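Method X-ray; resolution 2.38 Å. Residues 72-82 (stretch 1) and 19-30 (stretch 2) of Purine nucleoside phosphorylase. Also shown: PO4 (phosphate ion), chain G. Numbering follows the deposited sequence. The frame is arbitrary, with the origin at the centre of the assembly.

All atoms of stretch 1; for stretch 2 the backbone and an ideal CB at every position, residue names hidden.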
# COMPACT_ATOMS: atom_id res chain seq x y z
N GLY B 72 -1.99 -41.07 10.54
CA GLY B 72 -2.39 -41.07 11.94
C GLY B 72 -2.62 -39.72 12.60
O GLY B 72 -2.83 -39.65 13.81
N VAL B 73 -2.60 -38.67 11.79
CA VAL B 73 -2.79 -37.31 12.28
C VAL B 73 -4.14 -36.75 11.85
O VAL B 73 -4.46 -36.80 10.67
CB VAL B 73 -1.67 -36.42 11.70
CG1 VAL B 73 -1.82 -34.98 12.19
CG2 VAL B 73 -0.30 -37.01 12.09
N SER B 74 -4.94 -36.23 12.78
CA SER B 74 -6.23 -35.64 12.41
C SER B 74 -5.94 -34.25 11.83
O SER B 74 -5.33 -33.37 12.47
CB SER B 74 -7.16 -35.55 13.61
OG SER B 74 -6.47 -34.98 14.71
N CYS B 75 -6.39 -34.05 10.60
CA CYS B 75 -6.16 -32.80 9.89
C CYS B 75 -7.45 -32.17 9.39
O CYS B 75 -8.49 -32.84 9.25
CB CYS B 75 -5.26 -33.05 8.64
SG CYS B 75 -3.72 -34.03 8.80
N VAL B 76 -7.35 -30.87 9.11
CA VAL B 76 -8.42 -30.10 8.50
C VAL B 76 -7.70 -29.52 7.27
O VAL B 76 -6.62 -28.95 7.39
CB VAL B 76 -8.96 -28.95 9.41
CG1 VAL B 76 -7.86 -28.09 9.89
CG2 VAL B 76 -9.94 -28.10 8.62
N CYS B 77 -8.29 -29.70 6.10
CA CYS B 77 -7.68 -29.23 4.86
C CYS B 77 -8.57 -28.27 4.09
O CYS B 77 -9.72 -28.58 3.79
CB CYS B 77 -7.34 -30.41 3.97
SG CYS B 77 -6.77 -29.97 2.26
N MET B 78 -8.02 -27.10 3.76
CA MET B 78 -8.71 -26.08 2.98
C MET B 78 -8.45 -26.37 1.51
O MET B 78 -7.31 -26.35 1.06
CB MET B 78 -8.16 -24.69 3.31
CG MET B 78 -8.80 -23.98 4.56
SD MET B 78 -8.18 -22.32 4.90
CE MET B 78 -9.09 -21.31 3.74
N LYS B 79 -9.50 -26.68 0.76
CA LYS B 79 -9.37 -26.90 -0.68
C LYS B 79 -9.79 -25.58 -1.31
O LYS B 79 -10.94 -25.41 -1.71
CB LYS B 79 -10.28 -28.05 -1.14
CG LYS B 79 -9.66 -29.43 -0.94
CD LYS B 79 -10.46 -30.54 -1.60
CE LYS B 79 -10.23 -30.58 -3.10
NZ LYS B 79 -10.70 -31.89 -3.69
N GLY B 80 -8.86 -24.63 -1.37
CA GLY B 80 -9.14 -23.33 -1.94
C GLY B 80 -8.95 -22.33 -0.82
O GLY B 80 -9.25 -22.64 0.33
N ARG B 81 -8.43 -21.15 -1.14
CA ARG B 81 -8.22 -20.13 -0.12
C ARG B 81 -8.82 -18.81 -0.59
O ARG B 81 -9.46 -18.76 -1.62
CB ARG B 81 -6.73 -19.97 0.16
CG ARG B 81 -5.85 -19.67 -1.09
CD ARG B 81 -4.75 -18.67 -0.74
NE ARG B 81 -3.85 -19.23 0.26
CZ ARG B 81 -2.92 -20.15 0.01
NH1 ARG B 81 -2.77 -20.63 -1.24
NH2 ARG B 81 -2.17 -20.59 1.00
N PHE B 82 -8.65 -17.74 0.18
CA PHE B 82 -9.18 -16.43 -0.17
C PHE B 82 -8.02 -15.46 -0.37
O PHE B 82 -7.03 -15.53 0.36
CB PHE B 82 -10.13 -15.94 0.94
CG PHE B 82 -11.32 -16.83 1.12
CD1 PHE B 82 -12.34 -16.85 0.17
CD2 PHE B 82 -11.36 -17.77 2.16
CE1 PHE B 82 -13.38 -17.80 0.24
CE2 PHE B 82 -12.40 -18.73 2.24
CZ PHE B 82 -13.40 -18.74 1.28
N UNK B 19 -15.44 -36.00 15.35
CA UNK B 19 -15.15 -36.94 16.41
C UNK B 19 -13.83 -36.56 17.07
O UNK B 19 -13.68 -36.63 18.30
CB UNK B 19 -15.10 -38.37 15.87
N UNK B 20 -12.88 -36.15 16.24
CA UNK B 20 -11.57 -35.74 16.74
C UNK B 20 -11.27 -34.33 16.20
O UNK B 20 -11.40 -34.08 15.01
CB UNK B 20 -10.48 -36.74 16.33
N UNK B 21 -10.88 -33.43 17.09
CA UNK B 21 -10.56 -32.09 16.65
C UNK B 21 -9.25 -32.18 15.87
O UNK B 21 -8.35 -32.91 16.25
CB UNK B 21 -10.46 -31.12 17.83
N UNK B 22 -9.16 -31.46 14.75
CA UNK B 22 -7.95 -31.46 13.93
C UNK B 22 -6.80 -30.81 14.69
O UNK B 22 -7.00 -29.86 15.43
CB UNK B 22 -8.19 -30.73 12.61
N UNK B 23 -5.59 -31.35 14.53
CA UNK B 23 -4.43 -30.79 15.21
C UNK B 23 -3.48 -30.17 14.17
O UNK B 23 -2.63 -29.30 14.49
CB UNK B 23 -3.71 -31.86 16.03
N UNK B 24 -3.61 -30.62 12.93
CA UNK B 24 -2.81 -30.09 11.84
C UNK B 24 -3.71 -29.54 10.74
O UNK B 24 -4.72 -30.15 10.37
CB UNK B 24 -1.88 -31.17 11.28
N UNK B 25 -3.34 -28.38 10.22
CA UNK B 25 -4.12 -27.77 9.15
C UNK B 25 -3.38 -27.68 7.83
O UNK B 25 -2.16 -27.55 7.78
CB UNK B 25 -4.56 -26.37 9.57
N UNK B 26 -4.12 -27.74 6.73
CA UNK B 26 -3.52 -27.65 5.41
C UNK B 26 -4.32 -26.66 4.55
O UNK B 26 -5.54 -26.68 4.58
CB UNK B 26 -3.46 -29.03 4.75
N UNK B 27 -3.61 -25.81 3.81
CA UNK B 27 -4.25 -24.84 2.91
C UNK B 27 -3.73 -25.20 1.52
O UNK B 27 -2.52 -25.13 1.29
CB UNK B 27 -3.94 -23.39 3.29
N UNK B 28 -4.61 -25.60 0.61
CA UNK B 28 -4.19 -25.93 -0.74
C UNK B 28 -4.20 -24.72 -1.67
O UNK B 28 -5.23 -24.04 -1.84
CB UNK B 28 -5.09 -27.03 -1.31
N UNK B 29 -3.06 -24.45 -2.28
CA UNK B 29 -2.97 -23.33 -3.19
C UNK B 29 -3.56 -23.64 -4.55
O UNK B 29 -4.29 -24.62 -4.70
CB UNK B 29 -1.51 -22.90 -3.34
N UNK B 30 -3.23 -22.81 -5.54
CA UNK B 30 -3.77 -23.01 -6.88
C UNK B 30 -3.34 -24.32 -7.56
O UNK B 30 -2.15 -24.58 -7.71
CB UNK B 30 -3.35 -21.83 -7.76
P PO4 G . -2.23 -19.24 -4.73
O1 PO4 G . -1.67 -20.62 -4.82
O2 PO4 G . -3.42 -19.24 -3.81
O3 PO4 G . -1.20 -18.31 -4.17
O4 PO4 G . -2.64 -18.78 -6.08

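Position 19 has nothing of stretch 1 within reach of its CB, so almost any residue would suit. It is Q19, poorly ordered.

Position 20 points its CB toward S74, with S74 CB 4.5 Å from the ideal CB. A medium-sized side chain, apolar or polar, could lie there. It is I20, whose CG2 comes 4.2 Å from S74 OG.

Position 21 points its CB away, so the side chain is free to be long or charged. Its carbonyl matters more: S74 OG donates a hydrogen bond to the O of this residue at 3.2 Å. It is R21, whose guanidinium is hydrogen-bonded elsewhere in the structure.

Position 22 points sideways, with its ideal CB 3.6 Å from V76 N. Phi is -66° and the backbone N bonds to nothing in stretch 1, so proline is allowed, as are small apolar residues. It is P22; its CB packs 3.8 Å from V76 CB.

Position 23 is fixed by its backbone: its N donates to S74 O at 2.9 Å, which argues against proline. The CB points sideways, 4.2 Å from S74 O, with V73 CG1 farther off at 5.3 Å. Many side chains would fit. It is V23, whose CG1 lies 3.8 Å from V73 CG1.

Position 24 begins the parallel pairing with strand 73-79. Its N shares S74 O, and its O accepts from V76 N. The CB lies on the sheet face of C75, near V73 CG1, so an apolar side chain suits. It is L24, with CD2 3.4 Å from C75 SG.

Position 25 is on the other face, that of V76. An ideal CB would sit 3.7 Å from V76 CG1, close but tolerable, and the ordinary strand angles are open to any residue but proline. Alanine or glycine would be reasonable guesses. It is G25, whose CA makes a CA-H...O contact with V76 O at 3.3 Å.

Position 26 pairs with C77 and shares its face. Its N donates to V76 O, and its O accepts from M78 N at 2.6 Å, a short bond. Any beta-favouring apolar residue would suit. It is I26: CB lies 4.1 Å from C77 CB.

Position 27 faces M78 and the R81 guanidinium, its ideal CB 4.0 Å from R81 NH2. An apolar side chain could cover the guanidinium. It is V27. CG1 lies over one face of the guanidinium, 3.3 Å from R81 NH2, and CG2 is 4.3 Å from M78 SD.

Position 28 donates its N to M78 O at 2.8 Å. Its ideal CB, only 3.3 Å from M78 O, is on the face of C77, where a small or medium apolar residue fits. It is C28, with SG 3.4 Å from C77 SG.

Position 29 suits glycine: with the phosphate where it is, an ideal CB would clash with its O1 at 2.7 Å and come 3.3 Å from R81 NH1. It is G29.

Position 30 donates its N to phosphate O1 at 2.8 Å, which argues only against proline. Stretch 1 is out of reach, so several residues would do. The ideal CB stands 3.6 Å from phosphate O4, within reach of a short polar side chain. It is S30, whose OG donates to phosphate O4 at 2.7 Å.

Stretch 2, residues 19-30: QIRPVLGIVCGS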
# COMPACT_ATOMS: atom_id res chain seq x y z
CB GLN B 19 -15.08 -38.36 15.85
CG GLN B 19 -16.42 -38.88 15.34
CD GLN B 19 -17.57 -38.60 16.30
OE1 GLN B 19 -17.48 -38.88 17.50
NE2 GLN B 19 -18.66 -38.02 15.78
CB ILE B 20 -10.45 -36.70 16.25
CG1 ILE B 20 -11.01 -38.12 16.11
CG2 ILE B 20 -9.28 -36.69 17.25
CD1 ILE B 20 -10.00 -39.14 15.60
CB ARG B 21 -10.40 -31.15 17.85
CG ARG B 21 -11.64 -31.06 18.73
CD ARG B 21 -11.53 -29.88 19.68
NE ARG B 21 -12.18 -28.68 19.14
CZ ARG B 21 -11.94 -27.43 19.55
NH1 ARG B 21 -11.04 -27.20 20.51
NH2 ARG B 21 -12.60 -26.41 19.02
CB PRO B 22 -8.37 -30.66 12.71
CG PRO B 22 -9.35 -29.68 13.30
CD PRO B 22 -10.19 -30.59 14.14
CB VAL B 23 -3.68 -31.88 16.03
CG1 VAL B 23 -3.28 -33.05 15.14
CG2 VAL B 23 -2.43 -31.27 16.68
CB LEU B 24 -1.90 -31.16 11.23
CG LEU B 24 -1.16 -30.60 10.00
CD1 LEU B 24 0.32 -30.56 10.25
CD2 LEU B 24 -1.48 -31.43 8.80
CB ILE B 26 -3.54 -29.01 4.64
CG1 ILE B 26 -2.99 -30.13 5.52
CG2 ILE B 26 -2.74 -28.90 3.33
CD1 ILE B 26 -3.23 -31.51 4.94
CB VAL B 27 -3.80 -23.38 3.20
CG1 VAL B 27 -4.62 -22.39 2.35
CG2 VAL B 27 -3.96 -23.06 4.66
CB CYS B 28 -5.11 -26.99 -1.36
SG CYS B 28 -5.19 -28.47 -0.39
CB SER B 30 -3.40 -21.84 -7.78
OG SER B 30 -4.03 -20.67 -7.32
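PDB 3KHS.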